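Side-chain contacts in EvdO2 (Micromonospora carbonacea, PDB 4XAB), which probably catalyses an oxidative cyclization in orthosomycin biosynthesis, as a metal-dependent oxygenase of the phytanoyl-CoA dioxygenase family with a double-stranded beta-helix fold: residues R13-E16 and E17-R21; Q40-D43 and R44-R48; I177-D180 and D181-R184. All coordinates share one frame; numbering follows the deposited sequence. Where two conformers were deposited one is given.

Contact 1 (R13-E16 and E17-R21)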
loop_
_atom_site.group_PDB
_atom_site.type_symbol
_atom_site.label_atom_id
_atom_site.label_comp_id
_atom_site.label_asym_id
_atom_site.label_seq_id
_atom_site.Cartn_x
_atom_site.Cartn_y
_atom_site.Cartn_z
ATOM N N ARG A 13 7.391 20.132 -7.776
ATOM C CA ARG A 13 8.476 19.428 -7.107
ATOM C C ARG A 13 8.051 18.036 -6.641
ATOM O O ARG A 13 8.833 17.082 -6.703
ATOM C CB ARG A 13 8.975 20.253 -5.918
ATOM C CG ARG A 13 10.122 19.622 -5.162
ATOM C CD ARG A 13 10.296 20.283 -3.804
ATOM N NE ARG A 13 9.067 20.227 -3.014
ATOM C CZ ARG A 13 8.980 20.604 -1.744
ATOM N NH1 ARG A 13 10.051 21.064 -1.117
ATOM N NH2 ARG A 13 7.823 20.515 -1.103
ATOM N N ASP A 14 6.809 17.925 -6.167
ATOM C CA ASP A 14 6.281 16.631 -5.716
ATOM C C ASP A 14 6.265 15.649 -6.880
ATOM O O ASP A 14 6.703 14.509 -6.750
ATOM C CB ASP A 14 4.868 16.761 -5.143
ATOM C CG ASP A 14 4.827 17.544 -3.848
ATOM O OD1 ASP A 14 5.677 17.294 -2.967
ATOM O OD2 ASP A 14 3.946 18.416 -3.718
ATOM N N ARG A 15 5.737 16.093 -8.018
ATOM C CA ARG A 15 5.665 15.234 -9.185
ATOM C C ARG A 15 7.055 14.877 -9.698
ATOM O O ARG A 15 7.299 13.729 -10.114
ATOM C CB ARG A 15 4.849 15.911 -10.292
ATOM C CG ARG A 15 4.661 15.060 -11.532
ATOM C CD ARG A 15 3.987 15.864 -12.638
ATOM N NE ARG A 15 4.072 15.190 -13.931
ATOM C CZ ARG A 15 5.070 15.357 -14.794
ATOM N NH1 ARG A 15 6.072 16.174 -14.501
ATOM N NH2 ARG A 15 5.069 14.702 -15.947
ATOM N N GLU A 16 7.955 15.854 -9.677
ATOM C CA GLU A 16 9.291 15.657 -10.189
ATOM C C GLU A 16 10.029 14.599 -9.375
ATOM O O GLU A 16 10.678 13.714 -9.932
ATOM C CB GLU A 16 10.059 16.976 -10.193
ATOM C CG GLU A 16 11.503 16.836 -10.629
ATOM C CD GLU A 16 12.285 18.128 -10.469
ATOM O OE1 GLU A 16 11.956 18.921 -9.553
ATOM O OE2 GLU A 16 13.227 18.346 -11.260
ATOM N N GLU A 17 9.917 14.673 -8.056
ATOM C CA GLU A 17 10.627 13.704 -7.227
ATOM C C GLU A 17 9.947 12.341 -7.285
ATOM O O GLU A 17 10.623 11.307 -7.224
ATOM C CB GLU A 17 10.749 14.205 -5.786
ATOM C CG GLU A 17 11.686 15.415 -5.632
ATOM C CD GLU A 17 13.051 15.208 -6.279
ATOM O OE1 GLU A 17 13.705 14.178 -6.003
ATOM O OE2 GLU A 17 13.471 16.079 -7.070
ATOM N N PHE A 18 8.621 12.319 -7.422
ATOM C CA PHE A 18 7.949 11.042 -7.672
ATOM C C PHE A 18 8.500 10.358 -8.929
ATOM O O PHE A 18 8.767 9.156 -8.916
ATOM C CB PHE A 18 6.430 11.217 -7.793
ATOM C CG PHE A 18 5.707 9.946 -8.173
ATOM C CD1 PHE A 18 5.458 8.962 -7.213
ATOM C CD2 PHE A 18 5.299 9.725 -9.481
ATOM C CE1 PHE A 18 4.806 7.781 -7.570
ATOM C CE2 PHE A 18 4.652 8.551 -9.841
ATOM C CZ PHE A 18 4.406 7.580 -8.878
ATOM N N ARG A 19 8.687 11.112 -10.012
ATOM C CA ARG A 19 9.166 10.530 -11.264
ATOM C C ARG A 19 10.601 10.055 -11.148
ATOM O O ARG A 19 10.967 9.006 -11.672
ATOM C CB ARG A 19 9.074 11.539 -12.414
ATOM C CG ARG A 19 7.690 12.041 -12.692
ATOM C CD ARG A 19 6.720 10.913 -12.877
ATOM N NE ARG A 19 5.434 11.426 -13.326
ATOM C CZ ARG A 19 5.103 11.593 -14.601
ATOM N NH1 ARG A 19 5.960 11.277 -15.565
ATOM N NH2 ARG A 19 3.907 12.071 -14.907
ATOM N N SER A 20 11.402 10.846 -10.443
ATOM C CA SER A 20 12.819 10.594 -10.286
ATOM C C SER A 20 13.079 9.416 -9.367
ATOM O O SER A 20 13.859 8.524 -9.695
ATOM C CB SER A 20 13.515 11.841 -9.728
ATOM O OG SER A 20 14.842 11.534 -9.338
ATOM N N ARG A 21 12.407 9.420 -8.223
ATOM C CA ARG A 21 12.695 8.463 -7.166
ATOM C C ARG A 21 11.753 7.267 -7.135
ATOM O O ARG A 21 12.109 6.224 -6.607
ATOM C CB ARG A 21 12.659 9.170 -5.806
ATOM C CG ARG A 21 13.523 10.414 -5.736
ATOM C CD ARG A 21 13.736 10.828 -4.289
ATOM N NE ARG A 21 14.908 10.165 -3.728
ATOM C CZ ARG A 21 15.203 10.128 -2.433
ATOM N NH1 ARG A 21 14.389 10.704 -1.555
ATOM N NH2 ARG A 21 16.301 9.506 -2.016
#
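Helix 12-21, the first helix of EvdO2, carries this contact, in which R15 and R19 meet one turn apart on the helix surface. Four i to i+4 backbone bonds, each of 3.0 Å, hold the turn in register: E17 N to R13 O, F18 N to D14 O, R19 N to R15 O and S20 N to E16 O, as expected of a regular alpha-helix.

The two guanidinium groups come close round a shared carboxylate. In the R15 conformer given, one of two deposited, R15 NH2 lies 3.1 Å from R19 NH2, and R15 CZ sits over one face of the R19 group, displaced toward its rim. Their planes are 59° apart, so they are not stacked flat on each other. The chains reach this point by different routes. R15 runs out extended from a CG anti to its nitrogen (chi1 -177°), whereas R19 has CG anti to the carbonyl carbon (chi1 -60°), which brings R19 CG to 3.1 Å from R15 O, and the bend at chi2 then carries the chain on toward R15. In that same conformer, both NH2 atoms form salt bridges to D103 OD2, just beyond the end of helix 89-102. The helix is thereby tied to its neighbour in the layer that flanks the double-stranded beta-helix of this cupin-clan enzyme, and F18, buried on the inner side, stacks its ring on F101 of helix 89-102.

E16 and E17 lie side by side on a more exposed part of the helix. E16 OE1 is 4.1 Å from E17 OE2, and the proximity of two negative groups would probably raise their proton affinity slightly. Beside them, E17 CG packs 3.5 Å from R13 O, at the carbonyl that accepts E17's own N-H.

Contact 2 (Q40-D43 and R44-R48)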
loop_
_atom_site.group_PDB
_atom_site.type_symbol
_atom_site.label_atom_id
_atom_site.label_comp_id
_atom_site.label_asym_id
_atom_site.label_seq_id
_atom_site.Cartn_x
_atom_site.Cartn_y
_atom_site.Cartn_z
ATOM N N GLN A 40 -13.039 5.673 12.669
ATOM C CA GLN A 40 -14.306 5.105 13.112
ATOM C C GLN A 40 -14.747 3.970 12.200
ATOM O O GLN A 40 -15.256 2.949 12.667
ATOM C CB GLN A 40 -15.388 6.182 13.169
ATOM C CG GLN A 40 -15.183 7.198 14.275
ATOM C CD GLN A 40 -16.225 8.298 14.246
ATOM O OE1 GLN A 40 -16.531 8.852 13.188
ATOM N NE2 GLN A 40 -16.787 8.609 15.406
ATOM N N ALA A 41 -14.545 4.150 10.899
ATOM C CA ALA A 41 -14.850 3.102 9.932
ATOM C C ALA A 41 -13.996 1.850 10.153
ATOM O O ALA A 41 -14.491 0.725 10.046
ATOM C CB ALA A 41 -14.664 3.622 8.517
ATOM N N TYR A 42 -12.715 2.045 10.454
ATOM C CA TYR A 42 -11.817 0.921 10.706
ATOM C C TYR A 42 -12.159 0.217 12.015
ATOM O O TYR A 42 -11.989 -0.996 12.131
ATOM C CB TYR A 42 -10.359 1.387 10.729
ATOM C CG TYR A 42 -9.685 1.367 9.374
ATOM C CD1 TYR A 42 -10.257 2.015 8.283
ATOM C CD2 TYR A 42 -8.464 0.714 9.184
ATOM C CE1 TYR A 42 -9.641 2.014 7.039
ATOM C CE2 TYR A 42 -7.840 0.699 7.926
ATOM C CZ TYR A 42 -8.439 1.352 6.862
ATOM O OH TYR A 42 -7.843 1.353 5.611
ATOM N N ASP A 43 -12.632 0.979 13.000
ATOM C CA ASP A 43 -13.070 0.405 14.279
ATOM C C ASP A 43 -14.126 -0.684 14.069
ATOM O O ASP A 43 -14.216 -1.650 14.841
ATOM C CB ASP A 43 -13.636 1.495 15.200
ATOM C CG ASP A 43 -12.549 2.318 15.882
ATOM O OD1 ASP A 43 -11.373 1.891 15.881
ATOM O OD2 ASP A 43 -12.881 3.386 16.439
ATOM N N ARG A 44 -14.930 -0.507 13.023
ATOM C CA ARG A 44 -15.997 -1.447 12.706
ATOM C C ARG A 44 -15.556 -2.503 11.693
ATOM O O ARG A 44 -16.003 -3.648 11.758
ATOM C CB ARG A 44 -17.229 -0.699 12.190
ATOM C CG ARG A 44 -18.418 -1.604 11.888
ATOM C CD ARG A 44 -18.767 -2.503 13.077
ATOM N NE ARG A 44 -19.815 -1.926 13.913
ATOM C CZ ARG A 44 -21.116 -2.071 13.681
ATOM N NH1 ARG A 44 -21.527 -2.773 12.634
ATOM N NH2 ARG A 44 -22.007 -1.513 14.493
ATOM N N LEU A 45 -14.674 -2.126 10.767
ATOM C CA LEU A 45 -14.152 -3.066 9.771
ATOM C C LEU A 45 -13.241 -4.106 10.403
ATOM O O LEU A 45 -13.239 -5.276 10.009
ATOM C CB LEU A 45 -13.373 -2.330 8.682
ATOM C CG LEU A 45 -14.125 -1.676 7.529
ATOM C CD1 LEU A 45 -13.139 -0.927 6.642
ATOM C CD2 LEU A 45 -14.892 -2.728 6.736
ATOM N N PHE A 46 -12.456 -3.660 11.380
ATOM C CA PHE A 46 -11.441 -4.489 12.005
ATOM C C PHE A 46 -11.765 -4.729 13.472
ATOM O O PHE A 46 -11.195 -4.091 14.358
ATOM C CB PHE A 46 -10.067 -3.836 11.890
ATOM C CG PHE A 46 -9.506 -3.848 10.498
ATOM C CD1 PHE A 46 -8.881 -4.984 10.004
ATOM C CD2 PHE A 46 -9.588 -2.722 9.692
ATOM C CE1 PHE A 46 -8.354 -5.000 8.721
ATOM C CE2 PHE A 46 -9.060 -2.737 8.407
ATOM C CZ PHE A 46 -8.448 -3.877 7.926
ATOM N N VAL A 47 -12.671 -5.657 13.725
ATOM C CA VAL A 47 -13.075 -5.930 15.094
ATOM C C VAL A 47 -12.090 -6.862 15.769
ATOM O O VAL A 47 -11.884 -7.983 15.313
ATOM C CB VAL A 47 -14.468 -6.551 15.154
ATOM C CG1 VAL A 47 -14.808 -6.911 16.587
ATOM C CG2 VAL A 47 -15.485 -5.579 14.588
ATOM N N ARG A 48 -11.474 -6.396 16.853
ATOM C CA ARG A 48 -10.636 -7.279 17.645
ATOM C C ARG A 48 -11.545 -8.103 18.555
ATOM O O ARG A 48 -12.295 -7.556 19.353
ATOM C CB ARG A 48 -9.602 -6.491 18.454
ATOM C CG ARG A 48 -8.285 -7.220 18.564
ATOM C CD ARG A 48 -7.815 -7.304 19.984
ATOM N NE ARG A 48 -6.992 -6.163 20.353
ATOM C CZ ARG A 48 -5.720 -6.260 20.721
ATOM N NH1 ARG A 48 -5.135 -7.453 20.771
ATOM N NH2 ARG A 48 -5.035 -5.170 21.045
#
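Helix 32-45 ends in this contact: L45 N bonds to A41 O at 2.9 Å and F46 N to Y42 O at 2.8 Å, while F46 itself is the first residue to leave helical phi/psi. A41 O takes a second donor, R44 N at 3.3 Å. L45 N arrives in the carbonyl plane, but R44 N stands well above it. R44 N thus makes an i to i+3 bond, while its i to i+4 bond to Q40 O is weak.

Y42 and F46, four residues apart, lie side by side and point the same way into the protein. Their rings meet along one flank, Y42 CD2 coming within 3.6 Å of F46 CE2. With centroids 5.3 Å apart and planes inclined at 38°, the pair is oblique, neither a parallel stack nor a T. F46 CG lies anti to the carbonyl carbon (chi1 -71°), which swings the ring back along the helix, so that the edge of the ring faces Y42 O. L45 adds a looser apolar touch, its CD1 4.4 Å from Y42 CD1, and its CG packs 3.5 Å from A41 O.

Both rings press on A115 of strand 110-118, and Y42 also reaches Y229 of strand 226-234. The helix end is thus seated on the beta-sheet of the double-stranded beta-helix. An alanine in place of F46 would remove the ring beside Y42 CD2 and against A115, and would probably open a gap between the helix end and the sheet.

Between the side chains of Y42 and F46 the contact is apolar, and the Y42 OH bonds to A228 O; this bond would anchor the phenol within the sheet while the hydrocarbon flank of its ring packs against F46.

Contact 3 (I177-D180 and D181-R184)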
loop_
_atom_site.group_PDB
_atom_site.type_symbol
_atom_site.label_atom_id
_atom_site.label_comp_id
_atom_site.label_asym_id
_atom_site.label_seq_id
_atom_site.Cartn_x
_atom_site.Cartn_y
_atom_site.Cartn_z
ATOM N N ILE A 177 7.266 -16.343 -0.119
ATOM C CA ILE A 177 7.816 -16.479 1.221
ATOM C C ILE A 177 7.725 -17.949 1.649
ATOM O O ILE A 177 8.664 -18.496 2.230
ATOM C CB ILE A 177 7.079 -15.554 2.207
ATOM C CG1 ILE A 177 7.359 -14.088 1.846
ATOM C CG2 ILE A 177 7.484 -15.868 3.629
ATOM C CD1 ILE A 177 6.308 -13.097 2.326
ATOM N N ASP A 178 6.604 -18.582 1.311
ATOM C CA ASP A 178 6.409 -20.024 1.457
ATOM C C ASP A 178 5.669 -20.549 0.233
ATOM O O ASP A 178 4.514 -20.190 0.003
ATOM C CB ASP A 178 5.620 -20.343 2.728
ATOM C CG ASP A 178 5.525 -21.838 3.019
ATOM O OD1 ASP A 178 5.751 -22.676 2.112
ATOM O OD2 ASP A 178 5.211 -22.182 4.177
ATOM N N ASN A 179 6.331 -21.405 -0.540
ATOM C CA ASN A 179 5.746 -21.962 -1.757
ATOM C C ASN A 179 4.454 -22.748 -1.493
ATOM O O ASN A 179 3.578 -22.838 -2.362
ATOM C CB ASN A 179 6.771 -22.859 -2.462
ATOM C CG ASN A 179 6.373 -23.200 -3.887
ATOM O OD1 ASN A 179 5.812 -22.372 -4.606
ATOM N ND2 ASN A 179 6.663 -24.432 -4.302
ATOM N N ASP A 180 4.347 -23.317 -0.296
ATOM C CA ASP A 180 3.160 -24.077 0.099
ATOM C C ASP A 180 2.172 -23.237 0.914
ATOM O O ASP A 180 1.187 -23.759 1.439
ATOM C CB ASP A 180 3.568 -25.322 0.899
ATOM C CG ASP A 180 4.348 -26.320 0.063
ATOM O OD1 ASP A 180 3.928 -26.604 -1.079
ATOM O OD2 ASP A 180 5.388 -26.815 0.545
ATOM N N ASP A 181 2.443 -21.940 1.019
ATOM C CA ASP A 181 1.561 -21.012 1.727
ATOM C C ASP A 181 1.603 -19.654 1.017
ATOM O O ASP A 181 2.036 -18.641 1.571
ATOM C CB ASP A 181 1.982 -20.903 3.196
ATOM C CG ASP A 181 0.924 -20.250 4.073
ATOM O OD1 ASP A 181 -0.216 -20.041 3.610
ATOM O OD2 ASP A 181 1.236 -19.955 5.248
ATOM N N ARG A 182 1.146 -19.642 -0.231
ATOM C CA ARG A 182 1.385 -18.509 -1.115
ATOM C C ARG A 182 0.694 -17.211 -0.710
ATOM O O ARG A 182 1.142 -16.124 -1.074
ATOM C CB ARG A 182 0.983 -18.894 -2.539
ATOM C CG ARG A 182 1.889 -19.965 -3.091
ATOM C CD ARG A 182 1.541 -20.354 -4.509
ATOM N NE ARG A 182 2.539 -21.280 -5.042
ATOM C CZ ARG A 182 2.547 -21.722 -6.295
ATOM N NH1 ARG A 182 1.606 -21.323 -7.140
ATOM N NH2 ARG A 182 3.490 -22.561 -6.702
ATOM N N ILE A 183 -0.373 -17.324 0.069
ATOM C CA ILE A 183 -1.109 -16.149 0.515
ATOM C C ILE A 183 -0.256 -15.215 1.393
ATOM O O ILE A 183 -0.592 -14.041 1.557
ATOM C CB ILE A 183 -2.387 -16.559 1.282
ATOM C CG1 ILE A 183 -3.357 -15.372 1.392
ATOM C CG2 ILE A 183 -2.029 -17.166 2.651
ATOM C CD1 ILE A 183 -4.678 -15.716 2.058
ATOM N N ARG A 184 0.858 -15.720 1.918
ATOM C CA ARG A 184 1.762 -14.899 2.731
ATOM C C ARG A 184 2.453 -13.855 1.875
ATOM O O ARG A 184 2.927 -12.828 2.381
ATOM C CB ARG A 184 2.799 -15.771 3.440
ATOM C CG ARG A 184 2.215 -16.634 4.554
ATOM C CD ARG A 184 3.284 -17.493 5.216
ATOM N NE ARG A 184 4.298 -16.680 5.883
ATOM C CZ ARG A 184 5.397 -17.172 6.441
ATOM N NH1 ARG A 184 5.621 -18.477 6.420
ATOM N NH2 ARG A 184 6.267 -16.358 7.025
HETATM O O HOH W 1 4.260 -16.961 0.430
HETATM O O HOH W 2 3.928 -20.735 5.803
#
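N179 and R182 lie side by side and point the same way, their amide and guanidinium planes 32° apart, in the loop between strands 175-176 and 186-187. R182 grips N179 side-on with two nitrogens: NH2 donates to N179 OD1 at 3.1 Å, while NE donates to N179 O at 3.3 Å, in the carbonyl plane and on a lone pair. The extended chain of R182 places both nitrogens here, and NH1 forms a salt bridge to D250.

R184 crosses I177 at about a right angle. I177 CG2 sits over one face of the guanidinium, 3.6 Å from R184 NH2, and I177 CD1 reaches R184 O. At the edge of the same group, in its plane, water 2 accepts from R184 NH1 and donates to D181 OD2; its approach to D178 OD2 is so short that a bond there is doubtful.

The carboxylates of D178 and D181 are turned 79° to each other. D178 opens a type I beta turn closed by D181 N to D178 O at 2.9 Å, and its OD1 takes D180 N at 2.9 Å in an Asx turn. D178 has CG anti to the backbone nitrogen (chi1 -173°), which brings OD1 within reach of D180 N, the donor lying above the carboxylate plane.

With R184 joined to D181 OD2 through water 2 and R66 bound to it directly, the positive groups probably offset the repulsion between the two nearby carboxylates at this surface turn.

How the contacts relate
The three contacts follow one another along the chain and do not touch. Contact 1 lies 34 Å, centre to centre, from both contact 2 and contact 3, on the opposite side of the chain's centre from each; contacts 2 and 3 are nearer, with centres 27 Å and nearest atoms about 13 Å apart. None supplies a ligand to the nickel, which H129, D131 and H215 bind. The I177 side chain of contact 3 is about 11 Å from the metal, and the F18 side chain of contact 1 about 13 Å. Contacts 1 and 2 lie on helices 12-21 and 32-45, with F18 against F101 and with Y42 and F46 against strand 110-118, whereas contact 3 lies in the loop between strands 175-176 and 186-187.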